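Local coordinates for protein PHOX (Pseudomonas fluorescens, PDB 4A9V) that hydrolyses phosphate monoesters as an alkaline phosphatase, using a complex iron-calcium cofactor held within a beta-propeller, at residues E387-S392 against G396-T401; E296-F301 against L430-D435; A275-T280 against A285-G290; L448-G453 against G519-F524. All coordinates share one frame; numbering follows the deposited sequence.

Interaction 1 of 4, residues E387-S392 against G396-T401; sequences EWIVVS and GQVYCT. With CA (calcium ion), chain R; CA (calcium ion), chain Q; FEO (mu-oxo-diiron), chain S.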
# COMPACT_ATOMS: atom_id res chain seq x y z
N GLU A 387 -6.67 -3.12 -3.45
CA GLU A 387 -5.51 -2.34 -3.03
C GLU A 387 -5.91 -1.46 -1.85
O GLU A 387 -6.27 -2.00 -0.81
CB GLU A 387 -4.83 -1.65 -4.22
CG GLU A 387 -4.14 -2.68 -5.12
CD GLU A 387 -3.11 -2.09 -6.07
OE1 GLU A 387 -3.53 -1.55 -7.11
OE2 GLU A 387 -1.88 -2.20 -5.80
N TRP A 388 -5.82 -0.14 -1.95
CA TRP A 388 -5.99 0.68 -0.74
C TRP A 388 -7.43 0.76 -0.29
O TRP A 388 -8.36 0.83 -1.09
CB TRP A 388 -5.49 2.10 -0.97
CG TRP A 388 -4.01 2.22 -1.12
CD1 TRP A 388 -3.17 1.50 -1.95
CD2 TRP A 388 -3.20 3.32 -0.62
NE1 TRP A 388 -1.91 2.05 -1.97
CE2 TRP A 388 -1.89 3.18 -1.23
CE3 TRP A 388 -3.45 4.43 0.17
CZ2 TRP A 388 -0.87 4.10 -1.01
CZ3 TRP A 388 -2.43 5.36 0.36
CH2 TRP A 388 -1.18 5.20 -0.22
N ILE A 389 -7.58 0.88 1.03
CA ILE A 389 -8.86 1.13 1.69
C ILE A 389 -8.76 2.41 2.50
O ILE A 389 -7.74 2.66 3.16
CB ILE A 389 -9.23 -0.06 2.60
CG1 ILE A 389 -9.35 -1.34 1.76
CG2 ILE A 389 -10.54 0.21 3.33
CD1 ILE A 389 -9.49 -2.61 2.57
N VAL A 390 -9.82 3.22 2.48
CA VAL A 390 -9.89 4.40 3.34
C VAL A 390 -11.29 4.49 3.95
O VAL A 390 -12.26 3.97 3.40
CB VAL A 390 -9.57 5.72 2.57
CG1 VAL A 390 -8.11 5.75 2.16
CG2 VAL A 390 -10.50 5.91 1.38
N VAL A 391 -11.37 5.21 5.05
CA VAL A 391 -12.60 5.41 5.79
C VAL A 391 -12.90 6.91 5.81
O VAL A 391 -12.06 7.70 6.24
CB VAL A 391 -12.45 4.88 7.24
CG1 VAL A 391 -13.72 5.13 8.03
CG2 VAL A 391 -12.09 3.40 7.24
N SER A 392 -14.07 7.32 5.36
CA SER A 392 -14.40 8.74 5.36
C SER A 392 -14.38 9.29 6.78
O SER A 392 -15.07 8.77 7.64
CB SER A 392 -15.79 8.97 4.78
OG SER A 392 -16.19 10.29 5.04
N GLY A 396 -17.88 7.86 7.77
CA GLY A 396 -17.43 6.52 8.11
C GLY A 396 -17.55 5.46 7.03
O GLY A 396 -17.19 4.32 7.26
N GLN A 397 -17.99 5.86 5.84
CA GLN A 397 -18.10 4.92 4.73
C GLN A 397 -16.73 4.53 4.21
O GLN A 397 -15.77 5.31 4.27
CB GLN A 397 -18.98 5.49 3.61
CG GLN A 397 -20.44 5.63 4.00
CD GLN A 397 -21.37 5.77 2.81
OE1 GLN A 397 -21.69 4.78 2.14
NE2 GLN A 397 -21.71 7.00 2.46
N VAL A 398 -16.62 3.28 3.77
CA VAL A 398 -15.32 2.68 3.51
C VAL A 398 -15.19 2.48 2.00
O VAL A 398 -16.14 2.05 1.35
CB VAL A 398 -15.21 1.33 4.25
CG1 VAL A 398 -13.80 0.77 4.14
CG2 VAL A 398 -15.60 1.49 5.71
N TYR A 399 -14.02 2.80 1.46
CA TYR A 399 -13.76 2.75 0.02
C TYR A 399 -12.53 1.89 -0.23
O TYR A 399 -11.55 1.99 0.51
CB TYR A 399 -13.49 4.16 -0.52
CG TYR A 399 -14.66 5.11 -0.38
CD1 TYR A 399 -15.02 5.61 0.87
CD2 TYR A 399 -15.38 5.54 -1.48
CE1 TYR A 399 -16.13 6.43 1.02
CE2 TYR A 399 -16.46 6.38 -1.35
CZ TYR A 399 -16.84 6.83 -0.10
OH TYR A 399 -17.95 7.61 0.01
N CYS A 400 -12.59 1.05 -1.26
CA CYS A 400 -11.52 0.11 -1.57
C CYS A 400 -11.34 0.08 -3.09
O CYS A 400 -12.30 -0.16 -3.82
CB CYS A 400 -11.92 -1.29 -1.09
SG CYS A 400 -10.68 -2.57 -1.37
N THR A 401 -10.12 0.27 -3.55
CA THR A 401 -9.86 0.08 -4.97
C THR A 401 -9.76 -1.40 -5.30
O THR A 401 -9.23 -2.20 -4.51
CB THR A 401 -8.58 0.82 -5.41
OG1 THR A 401 -7.50 0.42 -4.58
CG2 THR A 401 -8.77 2.32 -5.35
CA CA R . -1.21 -1.41 -8.13
CA CA Q . -0.23 -0.14 -4.83
FE1 FEO S . 2.37 -2.48 -3.77
FE2 FEO S . -0.79 -3.65 -4.62
O FEO S . 0.69 -2.41 -4.75
O HOH W 1 0.63 1.02 -2.78
O HOH W 2 2.56 -0.44 -4.47
O HOH W 3 0.55 2.12 -5.53
O HOH W 4 1.04 -0.76 -7.05
O HOH W 5 0.47 -3.12 -8.13
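E387 OE2 is shared by three metals of the cofactor, while the backbone N of the same residue bonds T401 O across the hairpin. OE2 lies 2.2 Å from FE2 of the mu-oxo-diiron unit and 2.5 Å from one calcium, which OE1 also binds, and it reaches the second calcium at 2.8 Å. E273 and D479 supply further ligands to this site. CG of E387 stands beside the backbone N (chi1 -69°) and the chain runs on extended, which carries the carboxylate away from T401. W388 adds a second-shell hold: its NE1, with the water at the ring edge and in its plane, donates to water 1 over 2.9 Å, itself a ligand of the second calcium. Farther along the hairpin, V390 and Y399 form a reciprocal hydrogen-bonded antiparallel pair, V390 N to Y399 O and Y399 N to V390 O, both 2.9 Å. S392 N to Q397 O, at 172°, with G396 N to S392 O beyond it, leads into the turn. I389, V398 and C400 share one face, where I389 CG2 packs tightly on V398 CG1 at 3.4 Å and I389 CG1 touches C400 SG. Putting an alanine here removes both branches, and would probably leave V398 CG1 and C400 SG without their partner, opening a gap on that face of the hairpin. Strand 386-391 is outermost in its sheet; strand 398-402 also pairs with strand 428-434, while Y288 of strand 284-290 packs on I389, V391 and V398, and F483 of strand 478-483 on V390 and S392.

Interaction 2 of 4, residues E296-F301 against L430-D435; sequences EFIYKF and LRWRTD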
# COMPACT_ATOMS: atom_id res chain seq x y z
N GLU A 296 -8.14 -12.70 -4.69
CA GLU A 296 -7.98 -12.78 -3.23
C GLU A 296 -8.95 -11.81 -2.53
O GLU A 296 -9.91 -11.33 -3.13
CB GLU A 296 -6.52 -12.57 -2.83
CG GLU A 296 -5.60 -13.69 -3.28
CD GLU A 296 -5.78 -15.03 -2.56
OE1 GLU A 296 -6.54 -15.14 -1.57
OE2 GLU A 296 -5.08 -15.98 -2.96
N PHE A 297 -8.80 -11.67 -1.21
CA PHE A 297 -9.90 -11.23 -0.36
C PHE A 297 -9.66 -9.88 0.33
O PHE A 297 -8.55 -9.33 0.34
CB PHE A 297 -10.21 -12.29 0.69
CG PHE A 297 -10.36 -13.68 0.13
CD1 PHE A 297 -11.22 -13.92 -0.93
CD2 PHE A 297 -9.70 -14.76 0.70
CE1 PHE A 297 -11.43 -15.20 -1.40
CE2 PHE A 297 -9.87 -16.05 0.21
CZ PHE A 297 -10.73 -16.26 -0.86
N ILE A 298 -10.73 -9.38 0.94
CA ILE A 298 -10.71 -8.21 1.82
C ILE A 298 -10.98 -8.66 3.25
O ILE A 298 -11.89 -9.45 3.51
CB ILE A 298 -11.78 -7.18 1.37
CG1 ILE A 298 -11.44 -6.65 -0.02
CG2 ILE A 298 -11.89 -6.05 2.38
CD1 ILE A 298 -12.57 -5.90 -0.69
N TYR A 299 -10.18 -8.14 4.18
CA TYR A 299 -10.16 -8.55 5.58
C TYR A 299 -10.46 -7.38 6.52
O TYR A 299 -10.36 -6.21 6.14
CB TYR A 299 -8.80 -9.16 5.95
CG TYR A 299 -8.43 -10.41 5.17
CD1 TYR A 299 -7.92 -10.32 3.88
CD2 TYR A 299 -8.51 -11.66 5.76
CE1 TYR A 299 -7.55 -11.46 3.18
CE2 TYR A 299 -8.11 -12.80 5.08
CZ TYR A 299 -7.64 -12.69 3.79
OH TYR A 299 -7.25 -13.85 3.15
N LYS A 300 -10.76 -7.70 7.77
CA LYS A 300 -11.08 -6.71 8.80
C LYS A 300 -10.65 -7.28 10.15
O LYS A 300 -11.10 -8.35 10.54
CB LYS A 300 -12.58 -6.44 8.80
CG LYS A 300 -13.09 -5.53 9.90
CD LYS A 300 -14.61 -5.65 9.96
CE LYS A 300 -15.25 -4.70 10.97
NZ LYS A 300 -16.72 -4.95 11.05
N PHE A 301 -9.82 -6.54 10.87
CA PHE A 301 -9.44 -6.91 12.22
C PHE A 301 -10.14 -5.99 13.20
O PHE A 301 -10.20 -4.78 12.99
CB PHE A 301 -7.93 -6.78 12.40
CG PHE A 301 -7.46 -7.06 13.80
CD1 PHE A 301 -7.30 -8.35 14.26
CD2 PHE A 301 -7.20 -6.01 14.67
CE1 PHE A 301 -6.92 -8.60 15.57
CE2 PHE A 301 -6.76 -6.25 15.96
CZ PHE A 301 -6.62 -7.55 16.41
N LEU A 430 -14.93 0.20 -4.87
CA LEU A 430 -15.98 -0.39 -4.06
C LEU A 430 -16.17 0.44 -2.78
O LEU A 430 -15.20 0.88 -2.18
CB LEU A 430 -15.54 -1.81 -3.71
CG LEU A 430 -16.31 -2.58 -2.65
CD1 LEU A 430 -17.74 -2.86 -3.09
CD2 LEU A 430 -15.57 -3.88 -2.36
N ARG A 431 -17.42 0.68 -2.41
CA ARG A 431 -17.76 1.36 -1.17
C ARG A 431 -18.63 0.45 -0.32
O ARG A 431 -19.51 -0.24 -0.85
CB ARG A 431 -18.51 2.67 -1.48
CG ARG A 431 -19.14 3.34 -0.28
CD ARG A 431 -19.55 4.77 -0.57
NE ARG A 431 -20.47 4.87 -1.69
CZ ARG A 431 -20.79 6.00 -2.30
NH1 ARG A 431 -20.29 7.16 -1.88
NH2 ARG A 431 -21.59 5.98 -3.36
N TRP A 432 -18.47 0.51 1.00
CA TRP A 432 -19.46 -0.08 1.89
C TRP A 432 -19.77 0.81 3.05
O TRP A 432 -18.97 1.65 3.48
CB TRP A 432 -19.11 -1.50 2.35
CG TRP A 432 -17.82 -1.65 3.12
CD1 TRP A 432 -17.64 -1.63 4.50
CD2 TRP A 432 -16.53 -2.02 2.57
NE1 TRP A 432 -16.34 -1.94 4.82
CE2 TRP A 432 -15.62 -2.19 3.70
CE3 TRP A 432 -16.06 -2.25 1.30
CZ2 TRP A 432 -14.30 -2.58 3.52
CZ3 TRP A 432 -14.73 -2.61 1.12
CH2 TRP A 432 -13.86 -2.74 2.21
N ARG A 433 -20.98 0.63 3.56
CA ARG A 433 -21.49 1.32 4.74
C ARG A 433 -21.85 0.28 5.80
O ARG A 433 -22.75 -0.54 5.62
CB ARG A 433 -22.71 2.15 4.40
CG ARG A 433 -23.25 2.92 5.59
CD ARG A 433 -24.41 3.79 5.20
NE ARG A 433 -24.89 4.57 6.34
CZ ARG A 433 -25.86 5.47 6.27
NH1 ARG A 433 -26.45 5.72 5.12
NH2 ARG A 433 -26.18 6.16 7.35
N THR A 434 -21.06 0.26 6.86
CA THR A 434 -21.24 -0.71 7.92
C THR A 434 -22.59 -0.50 8.62
O THR A 434 -23.04 0.63 8.80
CB THR A 434 -20.06 -0.61 8.92
OG1 THR A 434 -20.02 -1.76 9.76
CG2 THR A 434 -20.12 0.67 9.74
N ASP A 435 -23.26 -1.59 8.97
CA ASP A 435 -24.60 -1.48 9.53
C ASP A 435 -24.60 -0.63 10.79
O ASP A 435 -23.68 -0.70 11.62
CB ASP A 435 -25.19 -2.86 9.82
CG ASP A 435 -26.67 -2.80 10.18
OD1 ASP A 435 -27.44 -2.11 9.48
OD2 ASP A 435 -27.07 -3.48 11.16
O HOH W 6 -17.77 -3.24 8.89
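I298 faces L430 and W432, offering a different branch to each. Its CD1 meets L430 CD2 at 4.0 Å, the two side chains slanting past one another, whereas CG2 comes within 3.9 Å of CH2 at the far corner of the W432 indole. I298 and W432 advance from opposite directions, and the methyl approaches the ring obliquely. In W432, CG lies between the backbone N and the carbonyl carbon (chi1 60°), a setting that directs the six-membered ring toward I298; L430 CG lies at the edge of the same indole, in its plane. The CA atoms of I298 and L430 are 11.1 Å apart, so strands 296-303 and 428-434 meet by side chains alone. Farther along, K300 stretches out fully and its NZ donates to water 6 (2.9 Å), which in turn donates to T434 OG1 (2.8 Å). H439 O also accepts from K300 NZ, and W345 makes a cation-pi contact with K300. C400 touches both I298 and W432, joining this packing to the neighbouring strand 398-402. The chemistry is thus divided: a buried hydrocarbon cluster without directional bonds at one end, and at the other a buried ammonium satisfied through water and a backbone carbonyl.

Interaction 3 of 4, residues A275-T280 against A285-G290; sequences AALAET and AVVYMG. With LI (lithium ion), chain C.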
# COMPACT_ATOMS: atom_id res chain seq x y z
N ALA A 275 -3.66 -0.53 5.54
CA ALA A 275 -4.31 -0.85 6.80
C ALA A 275 -5.10 0.37 7.25
O ALA A 275 -4.53 1.37 7.66
CB ALA A 275 -3.26 -1.24 7.84
N ALA A 276 -6.41 0.33 7.03
CA ALA A 276 -7.27 1.49 7.23
C ALA A 276 -7.89 1.45 8.61
O ALA A 276 -8.65 0.54 8.94
CB ALA A 276 -8.37 1.51 6.17
N LEU A 277 -7.57 2.44 9.44
CA LEU A 277 -8.04 2.48 10.82
C LEU A 277 -9.44 3.04 10.93
O LEU A 277 -9.76 4.08 10.35
CB LEU A 277 -7.08 3.31 11.68
CG LEU A 277 -5.98 2.55 12.40
CD1 LEU A 277 -6.52 1.70 13.54
CD2 LEU A 277 -5.16 1.71 11.44
N ALA A 278 -10.22 2.44 11.82
CA ALA A 278 -11.50 2.97 12.25
C ALA A 278 -11.70 2.55 13.71
O ALA A 278 -10.81 1.97 14.32
CB ALA A 278 -12.62 2.42 11.36
N GLU A 279 -12.87 2.84 14.25
CA GLU A 279 -13.14 2.56 15.64
C GLU A 279 -14.59 2.11 15.75
O GLU A 279 -15.47 2.70 15.12
CB GLU A 279 -12.90 3.82 16.48
CG GLU A 279 -13.00 3.65 17.99
CD GLU A 279 -12.58 4.89 18.78
OE1 GLU A 279 -12.15 5.91 18.20
OE2 GLU A 279 -12.59 4.83 20.03
N THR A 280 -14.84 1.06 16.52
CA THR A 280 -16.22 0.65 16.80
C THR A 280 -16.92 1.69 17.67
O THR A 280 -16.28 2.53 18.31
CB THR A 280 -16.28 -0.70 17.53
OG1 THR A 280 -15.76 -0.53 18.85
CG2 THR A 280 -15.50 -1.77 16.80
N ALA A 285 -10.43 -0.80 18.27
CA ALA A 285 -9.79 -0.51 16.99
C ALA A 285 -10.27 -1.46 15.91
O ALA A 285 -10.46 -2.65 16.14
CB ALA A 285 -8.27 -0.61 17.14
N VAL A 286 -10.41 -0.91 14.71
CA VAL A 286 -10.76 -1.67 13.52
C VAL A 286 -9.72 -1.36 12.45
O VAL A 286 -9.33 -0.21 12.26
CB VAL A 286 -12.17 -1.28 13.02
CG1 VAL A 286 -12.54 -2.01 11.74
CG2 VAL A 286 -13.21 -1.53 14.11
N VAL A 287 -9.26 -2.41 11.78
CA VAL A 287 -8.29 -2.27 10.70
C VAL A 287 -8.79 -3.02 9.47
O VAL A 287 -8.87 -4.25 9.49
CB VAL A 287 -6.90 -2.80 11.09
CG1 VAL A 287 -5.89 -2.45 10.01
CG2 VAL A 287 -6.46 -2.27 12.46
N TYR A 288 -9.19 -2.29 8.43
CA TYR A 288 -9.59 -2.91 7.16
C TYR A 288 -8.36 -3.11 6.27
O TYR A 288 -7.50 -2.23 6.19
CB TYR A 288 -10.61 -2.04 6.42
CG TYR A 288 -11.93 -1.86 7.14
CD1 TYR A 288 -12.89 -2.85 7.09
CD2 TYR A 288 -12.24 -0.67 7.77
CE1 TYR A 288 -14.12 -2.68 7.70
CE2 TYR A 288 -13.47 -0.49 8.39
CZ TYR A 288 -14.42 -1.49 8.33
OH TYR A 288 -15.65 -1.33 8.92
N MET A 289 -8.27 -4.26 5.60
CA MET A 289 -7.06 -4.67 4.91
C MET A 289 -7.38 -5.41 3.61
O MET A 289 -8.08 -6.42 3.63
CB MET A 289 -6.24 -5.61 5.80
CG MET A 289 -5.69 -4.94 7.04
SD MET A 289 -4.86 -6.10 8.14
CE MET A 289 -6.27 -6.99 8.80
N GLY A 290 -6.71 -5.02 2.53
CA GLY A 290 -6.81 -5.74 1.27
C GLY A 290 -5.61 -6.65 1.04
O GLY A 290 -4.50 -6.35 1.49
LI LI C . -13.94 5.75 18.84
O HOH W 7 -16.33 5.35 18.04
O HOH W 8 -13.97 7.28 20.83
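T280 OG1 (chi1 69°) lies between the backbone N and the carbonyl carbon and V286 CG1 (chi1 178°) is anti to N, which in both residues leaves CG2 anti to the carbonyl carbon and brings the two CG2 methyls to 3.5 Å as the side chains cross. The other branch of V286, CG1, lies over one face of the Y288 ring, 3.8 Å above its plane and offset toward the rim. On the other face of the hairpin L277 lies alongside V287, pointing the same way, and at the end of the strand A275 CB meets V287 CG1 at 3.6 Å. Small alanines at A276 and A278 face Y288 and V286 across two hydrogen-bonded antiparallel pairs, with A276 N to Y288 O at 2.9 Å. Toward the turn, E279 OE1 and OE2 and two waters, one of which donates to T280 O, are the ligands of an ion modelled as lithium, but its 1.6 Å separation from E279 CD makes its exact placement doubtful. H309 also hydrogen-bonds E279 OE2. The Y288 hydroxyl is hydrogen-bonded to H439, and its ring meets W432 edge-to-face. Strand 276-279 is outermost in its sheet and strand 284-290 next, paired on its far side with strand 296-303; I389 of strand 386-391 packs on A276 and Y288, and L190 of strand 189-193 on A275 and L277.

Interaction 4 of 4, residues L448-G453 against G519-F524; sequences LFVVAG and GEIRRF
V450 and I521 form the close-packed part of this contact: V450 CG2 stands 3.7 Å from I521 CD1, the side chains slanting across each other. CG2 is the V450 branch opposite the backbone N, with CG1 (chi1 68°) wedged between N and the carbonyl carbon. Beside them the F449 ring, its CE1 3.8 Å from G519 CA, makes an oblique approach to the backbone of G519, which has no side chain to offer. G519 has a positive phi of 85°, a conformation in which a CB would press against the preceding carbonyl. F449 and V450 both face I429 in a classic beta bulge, and strand 443-451 turns a corner at F449. Away from V450, the partly exposed E520 and R522 take no part in the packing and pair with each other. R522 holds E520 side-on, NE and NH2 donating to the single oxygen OE2 at 2.8 and 2.9 Å from the same face of the carboxylate, while R522 NH1 turns to F13 O. Polar stitching between the two segments is indirect: N468 ND2 hydrogen-bonds both F449 O and G519 O. The direct contact between strands 443-451 and 521-526, members of separate sheets, is therefore apolar and the polar link runs through N468, while on the partly exposed side the charges of E520 and R522 probably offset one another.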
# COMPACT_ATOMS: atom_id res chain seq x y z
N LEU A 448 -20.75 0.06 -6.05
CA LEU A 448 -19.57 0.48 -6.82
C LEU A 448 -19.62 1.98 -7.06
O LEU A 448 -20.39 2.49 -7.88
CB LEU A 448 -19.43 -0.28 -8.13
CG LEU A 448 -19.05 -1.76 -7.98
CD1 LEU A 448 -18.78 -2.39 -9.35
CD2 LEU A 448 -17.86 -1.98 -7.06
N PHE A 449 -18.78 2.70 -6.32
CA PHE A 449 -18.68 4.15 -6.41
C PHE A 449 -18.26 4.61 -7.80
O PHE A 449 -18.76 5.62 -8.29
CB PHE A 449 -17.68 4.65 -5.35
CG PHE A 449 -17.45 6.13 -5.41
CD1 PHE A 449 -18.45 7.01 -5.05
CD2 PHE A 449 -16.27 6.65 -5.91
CE1 PHE A 449 -18.29 8.38 -5.19
CE2 PHE A 449 -16.07 8.01 -5.99
CZ PHE A 449 -17.10 8.88 -5.66
N VAL A 450 -17.36 3.87 -8.45
CA VAL A 450 -17.05 4.13 -9.85
C VAL A 450 -16.60 2.82 -10.49
O VAL A 450 -16.02 1.97 -9.82
CB VAL A 450 -15.98 5.24 -10.01
CG1 VAL A 450 -14.63 4.79 -9.49
CG2 VAL A 450 -15.89 5.68 -11.47
N VAL A 451 -16.92 2.66 -11.76
CA VAL A 451 -16.37 1.59 -12.58
C VAL A 451 -15.53 2.25 -13.67
O VAL A 451 -16.06 2.98 -14.51
CB VAL A 451 -17.47 0.72 -13.21
CG1 VAL A 451 -16.84 -0.43 -13.98
CG2 VAL A 451 -18.42 0.20 -12.14
N ALA A 452 -14.21 2.14 -13.56
CA ALA A 452 -13.34 2.80 -14.52
C ALA A 452 -13.53 2.20 -15.90
O ALA A 452 -13.89 1.04 -16.05
CB ALA A 452 -11.89 2.70 -14.07
N GLY A 453 -13.27 3.01 -16.92
CA GLY A 453 -13.38 2.54 -18.29
C GLY A 453 -12.91 3.59 -19.26
O GLY A 453 -12.42 4.66 -18.87
N GLY A 519 -20.57 11.65 -6.78
CA GLY A 519 -19.87 10.77 -7.70
C GLY A 519 -18.95 11.47 -8.67
O GLY A 519 -18.25 10.80 -9.42
N GLU A 520 -18.94 12.80 -8.67
CA GLU A 520 -18.13 13.53 -9.63
C GLU A 520 -16.64 13.29 -9.39
O GLU A 520 -16.18 13.34 -8.25
CB GLU A 520 -18.44 15.03 -9.57
CG GLU A 520 -17.72 15.82 -10.66
CD GLU A 520 -18.04 17.30 -10.67
OE1 GLU A 520 -18.79 17.78 -9.79
OE2 GLU A 520 -17.46 18.01 -11.52
N ILE A 521 -15.89 13.13 -10.48
CA ILE A 521 -14.44 12.92 -10.44
C ILE A 521 -13.76 13.91 -11.38
O ILE A 521 -14.17 14.06 -12.53
CB ILE A 521 -14.09 11.48 -10.87
CG1 ILE A 521 -14.73 10.47 -9.91
CG2 ILE A 521 -12.58 11.29 -10.91
CD1 ILE A 521 -14.75 9.05 -10.43
N ARG A 522 -12.73 14.59 -10.88
CA ARG A 522 -11.91 15.50 -11.68
C ARG A 522 -10.44 15.11 -11.59
O ARG A 522 -9.93 14.79 -10.52
CB ARG A 522 -12.09 16.95 -11.20
CG ARG A 522 -13.50 17.47 -11.36
CD ARG A 522 -13.62 18.93 -10.98
NE ARG A 522 -15.02 19.32 -11.00
CZ ARG A 522 -15.46 20.55 -10.80
NH1 ARG A 522 -14.61 21.53 -10.57
NH2 ARG A 522 -16.76 20.77 -10.79
N ARG A 523 -9.73 15.17 -12.72
CA ARG A 523 -8.30 14.90 -12.73
C ARG A 523 -7.54 16.09 -12.16
O ARG A 523 -7.79 17.24 -12.55
CB ARG A 523 -7.82 14.60 -14.15
CG ARG A 523 -6.40 14.07 -14.20
CD ARG A 523 -5.92 13.79 -15.62
NE ARG A 523 -6.70 12.74 -16.27
CZ ARG A 523 -7.59 12.93 -17.23
NH1 ARG A 523 -7.87 14.15 -17.67
NH2 ARG A 523 -8.18 11.89 -17.81
N PHE A 524 -6.63 15.81 -11.23
CA PHE A 524 -5.92 16.84 -10.48
C PHE A 524 -4.44 16.93 -10.85
O PHE A 524 -3.90 18.03 -10.93
CB PHE A 524 -6.07 16.59 -8.97
CG PHE A 524 -5.29 17.55 -8.11
CD1 PHE A 524 -5.78 18.80 -7.82
CD2 PHE A 524 -4.08 17.17 -7.56
CE1 PHE A 524 -5.05 19.69 -7.05
CE2 PHE A 524 -3.36 18.04 -6.76
CZ PHE A 524 -3.86 19.29 -6.48

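Interactions 1 and 3 are backbone-bonded hairpins at the two ends of one antiparallel sheet, which bends round so that I389 packs against A276 and Y288. Interaction 2 links the inner neighbours of those hairpins by mostly apolar side-chain packing: its strand 296-303 pairs with 284-290, its strand 428-434 with 398-402. Interaction 4 reuses the same sheet through strand 443-451 but joins it to a different one, its centre about 20 Å from that of the chain. Buried residues predominate in all four. Polar chemistry follows place: interaction 1 meets the iron-calcium cofactor, interaction 3 carries its carboxylate near the turn, and interaction 4 keeps its salt bridge on the partly exposed side.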